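Local atomic coordinates of diacylglycerol kinase (PDB entry 3S40), a protein that probably phosphorylates diacylglycerol to phosphatidic acid, as a bacterial lipid kinase of the diacylglycerol kinase family. Residues E205-V217 with F237-S249. Residues are numbered along the deposited sequence; the frame is centred on the assembly and turned at random.
Sequences EYLGGIPSFIPNV and FKDYIGKKLFEDS
Pro211, Phe213 and Pro215 bring their backbones closest to Lys244, Ile241 and Phe246 respectively, so 205-217 runs beside the last turn of helix 234-240 and the loop after it, joined directly by one weak bond, Asn216 N to Leu245 O at 3.4 Å. Phe213 fills the middle. With CG wedged between its backbone N and carbonyl carbon (chi1 54°), its ring presents a face to the edge of Phe237, a T-shaped pair with CE1 of Phe237 3.6 Å from CD1 of Phe213 and planes at 88°; two flat, apolar rings suit this buried place. Tyr240 brings a ring edge to the carbonyl O of Phe213, while its OH accepts a hydrogen bond from Ser249 N at 2.7 Å, tying helix end to loop. Pro215, rigid and without an N-H to satisfy, sets CG 3.9 Å from Tyr240 CE2 and 3.5 Å from Asp248 OD1, a carboxylate oxygen already bonded to His256. Two waters add further links: one bridges Glu205 O and Lys244 NZ; a second takes a weak bond from Gly242 N and lies within bonding distance of Pro211 O and Lys243 O, though its protons may not serve both. Gly242, at phi 104°, allows the type II turn that leads the chain out of the helix. Met200 of strand 198-202 also touches Phe213, and Phe227 of strand 224-230 touches Phe237, seating helix and loops on a sheet of the YegS-like C-terminal domain; Tyr206 meanwhile reaches helix 102-106.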
# COMPACT_ATOMS: atom_id res chain seq x y z
N GLU A 205 -6.01 -1.52 -2.77
CA GLU A 205 -7.38 -1.37 -3.25
C GLU A 205 -7.80 0.09 -3.30
O GLU A 205 -8.91 0.41 -3.70
CB GLU A 205 -8.30 -2.28 -2.41
CG GLU A 205 -7.74 -3.73 -2.36
CD GLU A 205 -8.52 -4.70 -1.47
OE1 GLU A 205 -7.96 -5.75 -1.06
OE2 GLU A 205 -9.70 -4.43 -1.17
N TYR A 206 -6.89 0.99 -2.91
CA TYR A 206 -7.16 2.41 -2.91
C TYR A 206 -5.96 3.15 -3.46
O TYR A 206 -4.82 2.74 -3.27
CB TYR A 206 -7.44 2.92 -1.48
CG TYR A 206 -8.83 2.62 -1.03
CD1 TYR A 206 -9.81 3.61 -1.05
CD2 TYR A 206 -9.19 1.34 -0.63
CE1 TYR A 206 -11.10 3.34 -0.65
CE2 TYR A 206 -10.48 1.07 -0.22
CZ TYR A 206 -11.43 2.07 -0.24
OH TYR A 206 -12.72 1.79 0.16
N LEU A 207 -6.21 4.27 -4.13
CA LEU A 207 -5.15 5.09 -4.69
C LEU A 207 -5.57 6.54 -4.64
O LEU A 207 -6.61 6.90 -5.21
CB LEU A 207 -4.90 4.70 -6.15
CG LEU A 207 -3.79 3.71 -6.44
CD1 LEU A 207 -4.23 2.66 -7.46
CD2 LEU A 207 -2.56 4.48 -6.92
N GLY A 208 -4.78 7.36 -3.97
CA GLY A 208 -5.08 8.78 -3.85
C GLY A 208 -6.30 9.04 -2.99
O GLY A 208 -7.09 9.94 -3.28
N GLY A 209 -6.46 8.26 -1.94
CA GLY A 209 -7.56 8.45 -1.01
C GLY A 209 -8.88 7.85 -1.48
O GLY A 209 -9.86 7.83 -0.71
N ILE A 210 -8.93 7.37 -2.72
CA ILE A 210 -10.17 6.79 -3.26
C ILE A 210 -9.97 5.39 -3.82
O ILE A 210 -8.85 4.96 -4.09
CB ILE A 210 -10.77 7.67 -4.38
CG1 ILE A 210 -9.83 7.68 -5.59
CG2 ILE A 210 -11.08 9.08 -3.84
CD1 ILE A 210 -10.30 8.54 -6.75
N PRO A 211 -11.08 4.67 -4.03
CA PRO A 211 -10.95 3.31 -4.54
C PRO A 211 -10.09 3.29 -5.81
O PRO A 211 -10.20 4.18 -6.65
CB PRO A 211 -12.40 2.91 -4.85
CG PRO A 211 -13.22 3.76 -3.89
CD PRO A 211 -12.49 5.07 -3.83
N SER A 212 -9.23 2.29 -5.91
CA SER A 212 -8.38 2.11 -7.07
C SER A 212 -9.21 2.05 -8.34
O SER A 212 -10.26 1.41 -8.37
CB SER A 212 -7.59 0.81 -6.92
OG SER A 212 -6.96 0.44 -8.13
N PHE A 213 -8.73 2.71 -9.39
CA PHE A 213 -9.38 2.62 -10.70
C PHE A 213 -9.14 1.27 -11.41
O PHE A 213 -9.73 1.01 -12.46
CB PHE A 213 -8.94 3.79 -11.59
CG PHE A 213 -7.45 3.93 -11.74
CD1 PHE A 213 -6.73 3.01 -12.50
CD2 PHE A 213 -6.77 4.98 -11.13
CE1 PHE A 213 -5.36 3.13 -12.66
CE2 PHE A 213 -5.39 5.11 -11.28
CZ PHE A 213 -4.68 4.19 -12.05
N ILE A 214 -8.29 0.42 -10.84
CA ILE A 214 -8.10 -0.94 -11.36
C ILE A 214 -9.19 -1.86 -10.81
O ILE A 214 -9.30 -2.05 -9.60
CB ILE A 214 -6.71 -1.50 -10.99
CG1 ILE A 214 -5.60 -0.54 -11.44
CG2 ILE A 214 -6.48 -2.91 -11.59
CD1 ILE A 214 -4.18 -1.01 -11.06
N PRO A 215 -10.01 -2.43 -11.71
CA PRO A 215 -11.14 -3.25 -11.26
C PRO A 215 -10.71 -4.52 -10.54
O PRO A 215 -9.77 -5.20 -10.95
CB PRO A 215 -11.89 -3.59 -12.56
CG PRO A 215 -11.43 -2.56 -13.54
CD PRO A 215 -9.99 -2.31 -13.18
N ASN A 216 -11.41 -4.83 -9.46
CA ASN A 216 -11.13 -5.99 -8.62
C ASN A 216 -9.67 -6.22 -8.19
O ASN A 216 -9.28 -7.35 -7.97
CB ASN A 216 -11.68 -7.28 -9.24
CG ASN A 216 -11.90 -8.38 -8.19
OD1 ASN A 216 -12.36 -8.10 -7.08
ND2 ASN A 216 -11.54 -9.62 -8.52
N VAL A 217 -8.87 -5.17 -8.06
CA VAL A 217 -7.56 -5.38 -7.46
C VAL A 217 -7.79 -5.72 -5.97
O VAL A 217 -8.69 -5.18 -5.36
CB VAL A 217 -6.65 -4.14 -7.62
CG1 VAL A 217 -7.40 -2.89 -7.16
CG2 VAL A 217 -5.34 -4.33 -6.87
N PHE A 237 -10.50 5.68 -19.80
CA PHE A 237 -9.80 5.65 -18.54
C PHE A 237 -10.25 6.76 -17.61
O PHE A 237 -10.33 6.58 -16.39
CB PHE A 237 -8.30 5.74 -18.77
CG PHE A 237 -7.51 5.97 -17.53
CD1 PHE A 237 -7.53 5.03 -16.51
CD2 PHE A 237 -6.75 7.11 -17.37
CE1 PHE A 237 -6.80 5.24 -15.36
CE2 PHE A 237 -6.02 7.31 -16.23
CZ PHE A 237 -6.04 6.38 -15.22
N LYS A 238 -10.54 7.92 -18.19
CA LYS A 238 -11.05 9.04 -17.41
C LYS A 238 -12.34 8.63 -16.71
O LYS A 238 -12.61 9.05 -15.58
CB LYS A 238 -11.28 10.27 -18.30
CG LYS A 238 -9.99 11.01 -18.66
CD LYS A 238 -10.00 11.53 -20.09
CE LYS A 238 -11.03 12.64 -20.28
NZ LYS A 238 -11.07 13.09 -21.70
N ASP A 239 -13.11 7.77 -17.37
CA ASP A 239 -14.38 7.29 -16.83
C ASP A 239 -14.21 6.35 -15.63
O ASP A 239 -14.98 6.43 -14.67
CB ASP A 239 -15.21 6.62 -17.92
CG ASP A 239 -15.95 7.63 -18.78
OD1 ASP A 239 -16.31 8.70 -18.25
OD2 ASP A 239 -16.15 7.35 -19.98
N TYR A 240 -13.21 5.48 -15.69
CA TYR A 240 -12.90 4.57 -14.57
C TYR A 240 -12.61 5.30 -13.25
O TYR A 240 -12.91 4.77 -12.18
CB TYR A 240 -11.69 3.70 -14.91
CG TYR A 240 -11.97 2.51 -15.79
CD1 TYR A 240 -12.76 2.63 -16.93
CD2 TYR A 240 -11.41 1.27 -15.50
CE1 TYR A 240 -13.00 1.52 -17.74
CE2 TYR A 240 -11.64 0.18 -16.30
CZ TYR A 240 -12.44 0.30 -17.42
OH TYR A 240 -12.66 -0.80 -18.21
N ILE A 241 -12.02 6.49 -13.33
CA ILE A 241 -11.54 7.19 -12.14
C ILE A 241 -12.67 7.62 -11.20
O ILE A 241 -13.64 8.25 -11.63
CB ILE A 241 -10.67 8.40 -12.49
CG1 ILE A 241 -9.43 7.94 -13.26
CG2 ILE A 241 -10.28 9.18 -11.23
CD1 ILE A 241 -8.63 9.07 -13.86
N GLY A 242 -12.54 7.27 -9.92
CA GLY A 242 -13.57 7.54 -8.94
C GLY A 242 -14.39 6.31 -8.57
O GLY A 242 -14.67 6.06 -7.40
N LYS A 243 -14.75 5.52 -9.59
CA LYS A 243 -15.62 4.36 -9.41
C LYS A 243 -14.91 3.12 -8.84
O LYS A 243 -13.71 2.92 -9.07
CB LYS A 243 -16.28 4.01 -10.74
CG LYS A 243 -17.01 5.18 -11.39
CD LYS A 243 -17.84 4.73 -12.58
CE LYS A 243 -18.55 5.91 -13.21
NZ LYS A 243 -17.57 6.97 -13.61
N LYS A 244 -15.67 2.32 -8.10
CA LYS A 244 -15.22 1.00 -7.63
C LYS A 244 -15.88 -0.06 -8.49
O LYS A 244 -16.97 -0.55 -8.16
CB LYS A 244 -15.60 0.78 -6.16
CG LYS A 244 -15.07 -0.53 -5.56
CD LYS A 244 -15.58 -0.73 -4.14
CE LYS A 244 -14.63 -1.56 -3.27
NZ LYS A 244 -13.74 -0.71 -2.39
N LEU A 245 -15.25 -0.40 -9.60
CA LEU A 245 -15.80 -1.36 -10.55
C LEU A 245 -15.27 -2.76 -10.29
O LEU A 245 -14.16 -2.93 -9.78
CB LEU A 245 -15.47 -0.93 -11.98
CG LEU A 245 -15.92 0.47 -12.41
CD1 LEU A 245 -15.55 0.72 -13.86
CD2 LEU A 245 -17.43 0.64 -12.20
N PHE A 246 -16.05 -3.76 -10.66
CA PHE A 246 -15.58 -5.13 -10.51
C PHE A 246 -15.38 -5.86 -11.83
O PHE A 246 -14.63 -6.83 -11.90
CB PHE A 246 -16.46 -5.92 -9.54
CG PHE A 246 -16.13 -5.65 -8.10
CD1 PHE A 246 -14.87 -5.93 -7.61
CD2 PHE A 246 -17.07 -5.08 -7.26
CE1 PHE A 246 -14.55 -5.66 -6.29
CE2 PHE A 246 -16.76 -4.81 -5.94
CZ PHE A 246 -15.50 -5.10 -5.45
N GLU A 247 -16.04 -5.36 -12.87
CA GLU A 247 -15.85 -5.90 -14.21
C GLU A 247 -15.13 -4.90 -15.12
O GLU A 247 -15.19 -3.69 -14.88
CB GLU A 247 -17.21 -6.30 -14.81
CG GLU A 247 -18.08 -7.15 -13.89
CD GLU A 247 -17.39 -8.43 -13.44
OE1 GLU A 247 -16.51 -8.92 -14.18
OE2 GLU A 247 -17.72 -8.94 -12.35
N ASP A 248 -14.46 -5.41 -16.15
CA ASP A 248 -13.79 -4.54 -17.11
C ASP A 248 -14.73 -3.98 -18.17
O ASP A 248 -15.79 -4.55 -18.43
CB ASP A 248 -12.63 -5.26 -17.79
CG ASP A 248 -11.43 -5.40 -16.89
OD1 ASP A 248 -10.83 -4.35 -16.54
OD2 ASP A 248 -11.09 -6.54 -16.52
N SER A 249 -14.34 -2.87 -18.78
CA SER A 249 -15.18 -2.21 -19.77
C SER A 249 -14.61 -2.30 -21.19
O SER A 249 -15.23 -2.91 -22.07
CB SER A 249 -15.44 -0.75 -19.39
OG SER A 249 -15.91 -0.65 -18.06
O HOH W 1 -11.38 -0.64 -3.98
O HOH W 2 -11.62 4.76 -9.04